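Local coordinates for actinorhodin polyketide putative beta-ketoacyl synthase 2 (Streptomyces coelicolor A3, PDB 1TQY), which probably serves as the chain length factor that pairs with a ketosynthase in actinorhodin biosynthesis and influences how long the polyketide chain grows, at residues 228-233 and 308-313; 223-228 and 331-336; 92-97 and 251-256. All coordinates share one frame; numbering follows the deposited sequence.

Contact 1. Residues 228-233 and 308-313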
loop_
_atom_site.group_PDB
_atom_site.type_symbol
_atom_site.label_atom_id
_atom_site.label_comp_id
_atom_site.label_asym_id
_atom_site.label_seq_id
_atom_site.Cartn_x
_atom_site.Cartn_y
_atom_site.Cartn_z
ATOM N N GLU B 228 7.566 25.621 -22.372
ATOM C CA GLU B 228 8.506 25.121 -23.372
ATOM C C GLU B 228 9.884 24.868 -22.778
ATOM O O GLU B 228 10.669 24.113 -23.341
ATOM C CB GLU B 228 8.607 26.087 -24.553
ATOM C CG GLU B 228 9.088 27.466 -24.203
ATOM C CD GLU B 228 9.339 28.298 -25.448
ATOM O OE1 GLU B 228 8.441 28.339 -26.322
ATOM O OE2 GLU B 228 10.430 28.903 -25.544
ATOM N N ARG B 229 10.177 25.484 -21.636
ATOM C CA ARG B 229 11.469 25.275 -20.988
ATOM C C ARG B 229 11.436 24.152 -19.926
ATOM O O ARG B 229 12.401 23.970 -19.187
ATOM C CB ARG B 229 11.969 26.577 -20.340
ATOM C CG ARG B 229 12.278 27.723 -21.316
ATOM C CD ARG B 229 13.379 27.360 -22.319
ATOM N NE ARG B 229 13.677 28.456 -23.243
ATOM C CZ ARG B 229 14.257 29.604 -22.893
ATOM N NH1 ARG B 229 14.610 29.808 -21.631
ATOM N NH2 ARG B 229 14.486 30.547 -23.804
ATOM N N ALA B 230 10.331 23.410 -19.848
ATOM C CA ALA B 230 10.218 22.314 -18.883
ATOM C C ALA B 230 11.473 21.453 -18.944
ATOM O O ALA B 230 11.891 21.040 -20.025
ATOM C CB ALA B 230 8.994 21.456 -19.198
ATOM N N ALA B 231 12.078 21.178 -17.795
ATOM C CA ALA B 231 13.281 20.366 -17.770
ATOM C C ALA B 231 13.354 19.459 -16.545
ATOM O O ALA B 231 14.431 19.226 -16.005
ATOM C CB ALA B 231 14.517 21.265 -17.833
ATOM N N GLY B 232 12.207 18.940 -16.118
ATOM C CA GLY B 232 12.188 18.061 -14.964
ATOM C C GLY B 232 11.396 18.651 -13.818
ATOM O O GLY B 232 11.157 19.856 -13.785
ATOM N N TYR B 233 10.983 17.816 -12.870
ATOM C CA TYR B 233 10.219 18.316 -11.743
ATOM C C TYR B 233 11.141 18.535 -10.556
ATOM O O TYR B 233 12.248 17.991 -10.507
ATOM C CB TYR B 233 9.095 17.331 -11.375
ATOM C CG TYR B 233 9.547 16.063 -10.679
ATOM C CD1 TYR B 233 9.663 16.007 -9.285
ATOM C CD2 TYR B 233 9.841 14.910 -11.416
ATOM C CE1 TYR B 233 10.055 14.830 -8.644
ATOM C CE2 TYR B 233 10.237 13.732 -10.787
ATOM C CZ TYR B 233 10.340 13.697 -9.399
ATOM O OH TYR B 233 10.708 12.527 -8.775
ATOM N N GLY B 308 6.001 18.286 -15.598
ATOM C CA GLY B 308 7.188 19.118 -15.696
ATOM C C GLY B 308 8.246 18.505 -16.598
ATOM O O GLY B 308 9.330 19.064 -16.771
ATOM N N VAL B 309 7.928 17.334 -17.148
ATOM C CA VAL B 309 8.803 16.613 -18.073
ATOM C C VAL B 309 8.076 16.760 -19.397
ATOM O O VAL B 309 6.921 16.361 -19.514
ATOM C CB VAL B 309 8.895 15.110 -17.752
ATOM C CG1 VAL B 309 9.652 14.387 -18.863
ATOM C CG2 VAL B 309 9.598 14.902 -16.417
ATOM N N PRO B 310 8.741 17.334 -20.409
ATOM C CA PRO B 310 8.157 17.553 -21.739
ATOM C C PRO B 310 7.259 16.450 -22.296
ATOM O O PRO B 310 6.082 16.681 -22.576
ATOM C CB PRO B 310 9.379 17.794 -22.614
ATOM C CG PRO B 310 10.331 18.456 -21.667
ATOM C CD PRO B 310 10.186 17.614 -20.422
ATOM N N GLU B 311 7.823 15.260 -22.461
ATOM C CA GLU B 311 7.094 14.127 -23.000
ATOM C C GLU B 311 5.836 13.803 -22.197
ATOM O O GLU B 311 4.823 13.388 -22.762
ATOM C CB GLU B 311 8.025 12.913 -23.053
ATOM C CG GLU B 311 7.412 11.684 -23.692
ATOM C CD GLU B 311 8.330 10.459 -23.659
ATOM O OE1 GLU B 311 7.971 9.431 -24.286
ATOM O OE2 GLU B 311 9.398 10.524 -23.004
ATOM N N LEU B 312 5.893 14.009 -20.883
ATOM C CA LEU B 312 4.752 13.722 -20.022
ATOM C C LEU B 312 3.730 14.848 -20.036
ATOM O O LEU B 312 2.542 14.607 -19.860
ATOM C CB LEU B 312 5.224 13.476 -18.585
ATOM C CG LEU B 312 6.114 12.249 -18.369
ATOM C CD1 LEU B 312 6.545 12.165 -16.911
ATOM C CD2 LEU B 312 5.340 10.996 -18.759
ATOM N N ASP B 313 4.196 16.080 -20.222
ATOM C CA ASP B 313 3.287 17.224 -20.270
ATOM C C ASP B 313 2.473 17.091 -21.551
ATOM O O ASP B 313 1.253 17.275 -21.557
ATOM C CB ASP B 313 4.057 18.557 -20.285
ATOM C CG ASP B 313 4.739 18.868 -18.954
ATOM O OD1 ASP B 313 4.214 18.460 -17.894
ATOM O OD2 ASP B 313 5.793 19.542 -18.970
#
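The backbones of G232 and G308 meet where the loop 228-233 passes the start of helix 310-324: the amide N of G232 donates to the carbonyl O of G308 over 3.0 Å, with an N-H...O angle of 152°. The donor stands clear of the carbonyl plane, tilted from it by 34°. Both partners are glycines with positive phi, and a CB on G232 would collide with the carbonyl O of A231. The methyl of A230 lies against the same carbonyl, its CB 3.4 Å from the O of G308 and 3.7 Å from OD2 of D313. P310, the first residue of the helix, brings CG to 3.4 Å from the carbonyl O of A230, the apolar pair CB of A230 and CG of P310 lying somewhat farther apart. D313 reaches back to the glycine turn with its carboxylate. OD1 takes the amide N of G308 at 2.9 Å on its syn side, while OD2 probably accepts the N of F226, which would give both oxygens of this buried group an amide partner. Y233 directs its ring elsewhere, its OH bonding to that of Y342 and its side chain packing on an aromatic residue of the other protein chain. V309 holds the N-cap position, its carbonyl O receiving the N of D313. This glycine turn leading into a helix, with a carboxylate of the first helical turn bonded to the turn's amide, is probably the counterpart of the Gly-Thr-Gly-Thr loop of ketosynthases in the thiolase fold, here Gly-Ala-Gly-Val.

Contact 2. Residues 223-228 and 331-336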
loop_
_atom_site.group_PDB
_atom_site.type_symbol
_atom_site.label_atom_id
_atom_site.label_comp_id
_atom_site.label_asym_id
_atom_site.label_seq_id
_atom_site.Cartn_x
_atom_site.Cartn_y
_atom_site.Cartn_z
ATOM N N TYR B 223 10.771 24.168 -11.951
ATOM C CA TYR B 223 9.644 23.270 -12.118
ATOM C C TYR B 223 8.624 24.024 -12.947
ATOM O O TYR B 223 7.844 24.821 -12.433
ATOM C CB TYR B 223 9.094 22.874 -10.744
ATOM C CG TYR B 223 7.953 21.887 -10.775
ATOM C CD1 TYR B 223 7.792 20.990 -11.836
ATOM C CD2 TYR B 223 7.044 21.833 -9.722
ATOM C CE1 TYR B 223 6.748 20.069 -11.841
ATOM C CE2 TYR B 223 6.005 20.919 -9.719
ATOM C CZ TYR B 223 5.861 20.038 -10.780
ATOM O OH TYR B 223 4.831 19.128 -10.767
ATOM N N LEU B 224 8.644 23.751 -14.248
ATOM C CA LEU B 224 7.783 24.444 -15.191
ATOM C C LEU B 224 6.897 23.531 -16.031
ATOM O O LEU B 224 7.098 23.394 -17.234
ATOM C CB LEU B 224 8.670 25.306 -16.099
ATOM C CG LEU B 224 9.623 26.264 -15.366
ATOM C CD1 LEU B 224 10.572 26.923 -16.363
ATOM C CD2 LEU B 224 8.814 27.313 -14.624
ATOM N N PRO B 225 5.896 22.897 -15.409
ATOM C CA PRO B 225 5.024 22.014 -16.192
ATOM C C PRO B 225 4.262 22.752 -17.300
ATOM O O PRO B 225 3.671 23.805 -17.067
ATOM C CB PRO B 225 4.091 21.420 -15.131
ATOM C CG PRO B 225 3.998 22.517 -14.109
ATOM C CD PRO B 225 5.454 22.964 -14.006
ATOM N N PHE B 226 4.304 22.187 -18.502
ATOM C CA PHE B 226 3.634 22.740 -19.680
ATOM C C PHE B 226 4.350 23.940 -20.308
ATOM O O PHE B 226 3.869 24.507 -21.288
ATOM C CB PHE B 226 2.171 23.103 -19.362
ATOM C CG PHE B 226 1.323 21.919 -18.953
ATOM C CD1 PHE B 226 0.686 21.895 -17.719
ATOM C CD2 PHE B 226 1.201 20.810 -19.786
ATOM C CE1 PHE B 226 -0.071 20.788 -17.321
ATOM C CE2 PHE B 226 0.449 19.698 -19.400
ATOM C CZ PHE B 226 -0.181 19.685 -18.166
ATOM N N ASP B 227 5.498 24.322 -19.753
ATOM C CA ASP B 227 6.276 25.432 -20.309
ATOM C C ASP B 227 7.266 24.864 -21.320
ATOM O O ASP B 227 7.774 23.749 -21.140
ATOM C CB ASP B 227 7.052 26.148 -19.206
ATOM C CG ASP B 227 7.721 27.413 -19.694
ATOM O OD1 ASP B 227 7.204 28.519 -19.418
ATOM O OD2 ASP B 227 8.766 27.305 -20.363
ATOM N N GLU B 228 7.566 25.621 -22.372
ATOM C CA GLU B 228 8.506 25.121 -23.372
ATOM C C GLU B 228 9.884 24.868 -22.778
ATOM O O GLU B 228 10.669 24.113 -23.341
ATOM C CB GLU B 228 8.607 26.087 -24.553
ATOM C CG GLU B 228 9.088 27.466 -24.203
ATOM C CD GLU B 228 9.339 28.298 -25.448
ATOM O OE1 GLU B 228 8.441 28.339 -26.322
ATOM O OE2 GLU B 228 10.430 28.903 -25.544
ATOM N N VAL B 331 -6.982 25.130 -17.160
ATOM C CA VAL B 331 -6.105 24.121 -16.593
ATOM C C VAL B 331 -5.170 24.864 -15.659
ATOM O O VAL B 331 -4.791 26.001 -15.930
ATOM C CB VAL B 331 -5.253 23.407 -17.667
ATOM C CG1 VAL B 331 -4.296 22.418 -16.994
ATOM C CG2 VAL B 331 -6.152 22.675 -18.649
ATOM N N THR B 332 -4.807 24.234 -14.550
ATOM C CA THR B 332 -3.896 24.870 -13.615
ATOM C C THR B 332 -3.020 23.850 -12.903
ATOM O O THR B 332 -3.382 22.681 -12.769
ATOM C CB THR B 332 -4.659 25.752 -12.592
ATOM O OG1 THR B 332 -3.708 26.451 -11.783
ATOM C CG2 THR B 332 -5.537 24.907 -11.687
ATOM N N VAL B 333 -1.848 24.299 -12.466
ATOM C CA VAL B 333 -0.900 23.432 -11.785
ATOM C C VAL B 333 -0.286 24.175 -10.598
ATOM O O VAL B 333 0.851 24.643 -10.662
ATOM C CB VAL B 333 0.223 22.984 -12.760
ATOM C CG1 VAL B 333 1.191 22.042 -12.071
ATOM C CG2 VAL B 333 -0.401 22.305 -13.978
ATOM N N PRO B 334 -1.039 24.299 -9.492
ATOM C CA PRO B 334 -0.509 25.004 -8.319
ATOM C C PRO B 334 0.722 24.342 -7.701
ATOM O O PRO B 334 1.515 25.008 -7.039
ATOM C CB PRO B 334 -1.704 25.032 -7.369
ATOM C CG PRO B 334 -2.878 25.041 -8.313
ATOM C CD PRO B 334 -2.468 23.990 -9.313
ATOM N N LYS B 335 0.895 23.041 -7.918
ATOM C CA LYS B 335 2.048 22.362 -7.340
ATOM C C LYS B 335 3.373 22.991 -7.769
ATOM O O LYS B 335 4.436 22.617 -7.266
ATOM C CB LYS B 335 2.037 20.862 -7.660
ATOM C CG LYS B 335 2.063 20.500 -9.136
ATOM C CD LYS B 335 2.243 18.986 -9.321
ATOM C CE LYS B 335 1.054 18.193 -8.759
ATOM N NZ LYS B 335 -0.206 18.439 -9.554
ATOM N N THR B 336 3.321 23.939 -8.699
ATOM C CA THR B 336 4.537 24.621 -9.119
ATOM C C THR B 336 5.081 25.401 -7.918
ATOM O O THR B 336 6.261 25.754 -7.876
ATOM C CB THR B 336 4.263 25.610 -10.276
ATOM O OG1 THR B 336 3.107 26.402 -9.970
ATOM C CG2 THR B 336 4.026 24.858 -11.584
#
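Y223 sets its CG anti to the backbone N (chi1 -177°), which puts that atom on the side of K335 and T336, while V333 splits its two methyls, CG1 anti to the backbone N and CG2 anti to the carbonyl carbon, so that one serves P225 and the other F226. The site belongs to the thiolase fold of ketosynthases: a type II turn from L224 to D227 packs against the loop that leaves strand 330-332, probably the counterpart of the start of the family's Lys-Ser-x-Thr-Gly-His motif, whose lysine would be K335. F226 occupies the third position of the turn with phi at 77°, and its ring takes CG2 of V333 at the edge, in plane, 3.7 Å from CE1. P225 lies between V333 and T336. Its CG is 3.5 Å from CG1 of V333, and the same atom is pressed to 3.4 Å from CG2 of T336, closer than usual carbon contact. CD of P225 also lies over one face of the Y223 ring, offset toward the rim. At the edge of that ring, the carbonyl O of K335 comes within 3.4 Å of CE2. The polar ends are satisfied elsewhere: the OH of Y223 bonds to the carbonyl O of G306, and NZ of K335 forms a salt bridge with D349 and a hydrogen bond to the O of D305. CD of K335 nevertheless lies only 3.0 Å from the OH of Y223, a tight approach of a methylene to a buried hydroxyl. A fixed rotation of T336, with CG2 against P225, is consistent with the bond its OG1 donates to the carbonyl O of V333 at 2.9 Å, in the carbonyl plane; OG1 also meets the N of A366.

Contact 3. Residues 92-97 and 251-256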
loop_
_atom_site.group_PDB
_atom_site.type_symbol
_atom_site.label_atom_id
_atom_site.label_comp_id
_atom_site.label_asym_id
_atom_site.label_seq_id
_atom_site.Cartn_x
_atom_site.Cartn_y
_atom_site.Cartn_z
ATOM N N GLN B 92 -9.581 18.547 13.707
ATOM C CA GLN B 92 -10.169 19.674 14.419
ATOM C C GLN B 92 -10.750 20.714 13.465
ATOM O O GLN B 92 -11.602 21.509 13.857
ATOM C CB GLN B 92 -9.165 20.305 15.387
ATOM C CG GLN B 92 -7.919 20.848 14.777
ATOM C CD GLN B 92 -6.881 21.220 15.836
ATOM O OE1 GLN B 92 -6.488 22.388 15.966
ATOM N NE2 GLN B 92 -6.435 20.226 16.600
ATOM N N ASP B 93 -10.312 20.694 12.207
ATOM C CA ASP B 93 -10.837 21.628 11.210
ATOM C C ASP B 93 -12.288 21.215 10.948
ATOM O O ASP B 93 -13.164 22.049 10.693
ATOM C CB ASP B 93 -10.038 21.525 9.906
ATOM C CG ASP B 93 -10.563 22.449 8.815
ATOM O OD1 ASP B 93 -10.488 22.054 7.631
ATOM O OD2 ASP B 93 -11.039 23.568 9.120
ATOM N N ALA B 94 -12.524 19.912 11.027
ATOM C CA ALA B 94 -13.845 19.346 10.812
ATOM C C ALA B 94 -14.645 19.314 12.106
ATOM O O ALA B 94 -15.790 18.859 12.125
ATOM C CB ALA B 94 -13.719 17.930 10.260
ATOM N N LYS B 95 -14.042 19.778 13.192
ATOM C CA LYS B 95 -14.728 19.764 14.474
ATOM C C LYS B 95 -15.163 18.338 14.791
ATOM O O LYS B 95 -16.293 18.113 15.216
ATOM C CB LYS B 95 -15.962 20.671 14.430
ATOM C CG LYS B 95 -15.731 22.079 14.936
ATOM C CD LYS B 95 -14.625 22.771 14.172
ATOM C CE LYS B 95 -14.219 24.057 14.873
ATOM N NZ LYS B 95 -15.395 24.947 15.082
ATOM N N ALA B 96 -14.278 17.375 14.563
ATOM C CA ALA B 96 -14.594 15.979 14.838
ATOM C C ALA B 96 -13.778 15.499 16.031
ATOM O O ALA B 96 -12.560 15.671 16.070
ATOM C CB ALA B 96 -14.295 15.115 13.617
ATOM N N ASP B 97 -14.453 14.903 17.005
ATOM C CA ASP B 97 -13.786 14.406 18.200
ATOM C C ASP B 97 -13.769 12.883 18.214
ATOM O O ASP B 97 -14.770 12.253 18.538
ATOM C CB ASP B 97 -14.501 14.916 19.451
ATOM C CG ASP B 97 -13.865 14.414 20.734
ATOM O OD1 ASP B 97 -14.452 14.653 21.814
ATOM O OD2 ASP B 97 -12.783 13.786 20.666
ATOM N N GLU B 251 -24.187 15.535 8.856
ATOM C CA GLU B 251 -25.221 16.434 9.351
ATOM C C GLU B 251 -25.740 16.001 10.714
ATOM O O GLU B 251 -26.012 16.839 11.575
ATOM C CB GLU B 251 -26.383 16.531 8.362
ATOM C CG GLU B 251 -26.385 17.834 7.580
ATOM C CD GLU B 251 -27.782 18.409 7.406
ATOM O OE1 GLU B 251 -28.522 18.487 8.415
ATOM O OE2 GLU B 251 -28.132 18.796 6.265
ATOM N N ALA B 252 -25.869 14.693 10.907
ATOM C CA ALA B 252 -26.340 14.145 12.172
ATOM C C ALA B 252 -25.338 14.481 13.275
ATOM O O ALA B 252 -25.714 14.683 14.432
ATOM C CB ALA B 252 -26.499 12.634 12.056
ATOM N N ARG B 253 -24.063 14.543 12.900
ATOM C CA ARG B 253 -22.968 14.850 13.815
ATOM C C ARG B 253 -23.009 16.326 14.210
ATOM O O ARG B 253 -22.421 16.729 15.213
ATOM C CB ARG B 253 -21.633 14.517 13.126
ATOM C CG ARG B 253 -20.377 14.854 13.913
ATOM C CD ARG B 253 -19.174 14.074 13.383
ATOM N NE ARG B 253 -18.614 14.618 12.152
ATOM C CZ ARG B 253 -17.963 15.775 12.083
ATOM N NH1 ARG B 253 -17.797 16.502 13.174
ATOM N NH2 ARG B 253 -17.472 16.205 10.926
ATOM N N GLY B 254 -23.720 17.121 13.418
ATOM C CA GLY B 254 -23.816 18.541 13.687
ATOM C C GLY B 254 -22.881 19.329 12.791
ATOM O O GLY B 254 -22.741 20.548 12.930
ATOM N N ARG B 255 -22.229 18.621 11.873
ATOM C CA ARG B 255 -21.296 19.223 10.929
ATOM C C ARG B 255 -22.054 19.486 9.635
ATOM O O ARG B 255 -22.201 18.592 8.805
ATOM C CB ARG B 255 -20.122 18.266 10.666
ATOM C CG ARG B 255 -19.088 18.775 9.672
ATOM C CD ARG B 255 -18.356 19.994 10.201
ATOM N NE ARG B 255 -17.368 20.506 9.254
ATOM C CZ ARG B 255 -16.589 21.557 9.488
ATOM N NH1 ARG B 255 -16.684 22.210 10.638
ATOM N NH2 ARG B 255 -15.715 21.960 8.577
ATOM N N HIS B 256 -22.547 20.711 9.478
ATOM C CA HIS B 256 -23.302 21.090 8.285
ATOM C C HIS B 256 -22.441 21.884 7.314
ATOM O O HIS B 256 -22.901 22.306 6.254
ATOM C CB HIS B 256 -24.518 21.936 8.666
ATOM C CG HIS B 256 -25.397 21.300 9.694
ATOM N ND1 HIS B 256 -25.030 21.183 11.017
ATOM C CD2 HIS B 256 -26.616 20.722 9.589
ATOM C CE1 HIS B 256 -25.985 20.560 11.684
ATOM N NE2 HIS B 256 -26.958 20.269 10.840
#
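R253 grips the carbonyl O of A94 with both terminal nitrogens of its guanidinium: NH1 donates over 3.3 Å at an angle of 153°, and NH2 adds a weak second bond of 3.4 Å. The oxygen lies nearly in the guanidinium plane, 7° out of it, so one acceptor is forked by two N-H groups at the edge of the cation. Two helix ends are joined here, those of helices 78-93 and 247-253, each finished by a Schellman motif in which K95 and G254 adopt positive phi. The C-terminal end of helix 78-93 may add to the attraction for the cation. NH1 of R253 stands 3.0 Å from the O of K95. NH2 of R253 has a stronger partner in the salt bridge to E245, which ties the same group to strand 238-246. The guanidinium is sandwiched as well: CB of A96 covers one face, 3.8 Å above the plane, and CB of R255 covers the opposite one, both offset toward the rim. R255 reaches across the contact in its own way. Its guanidinium has CA of A94 over its centre, so that R253 meets the A94 carbonyl at its edge, whereas R255 lays a face over A94. NH2 of R255 gives a weak bond to the O of T14, on the strand 11-20 that A94 and R253 also touch. D93 spends OD1 on the OH of Y259 and the N of V16. Farther out, the side chain of K95 crosses that of R255 at about a right angle, its CD 4.1 Å from NH1 of R255.

How the contacts relate
Contacts 1 and 2 form one continuous patch, their centres 9 Å apart, with E228 common to both and contact 1 nested inside the loop that contact 2 closes. The carboxylate of D313 bridges the two. Elsewhere along their seam, CB of A230 packs 3.3 Å from the O of L224. Together they bind the loop before strand 238-246 to two segments that probably correspond to active-site loops of related ketosynthases. The side chain of Y223 is about 13 Å from the sodium ion, whose site includes P21 and Q58. Contact 3 sits on the opposite side of the chain's centre, its own centre 42 Å from contact 1's and 35 Å from contact 2's.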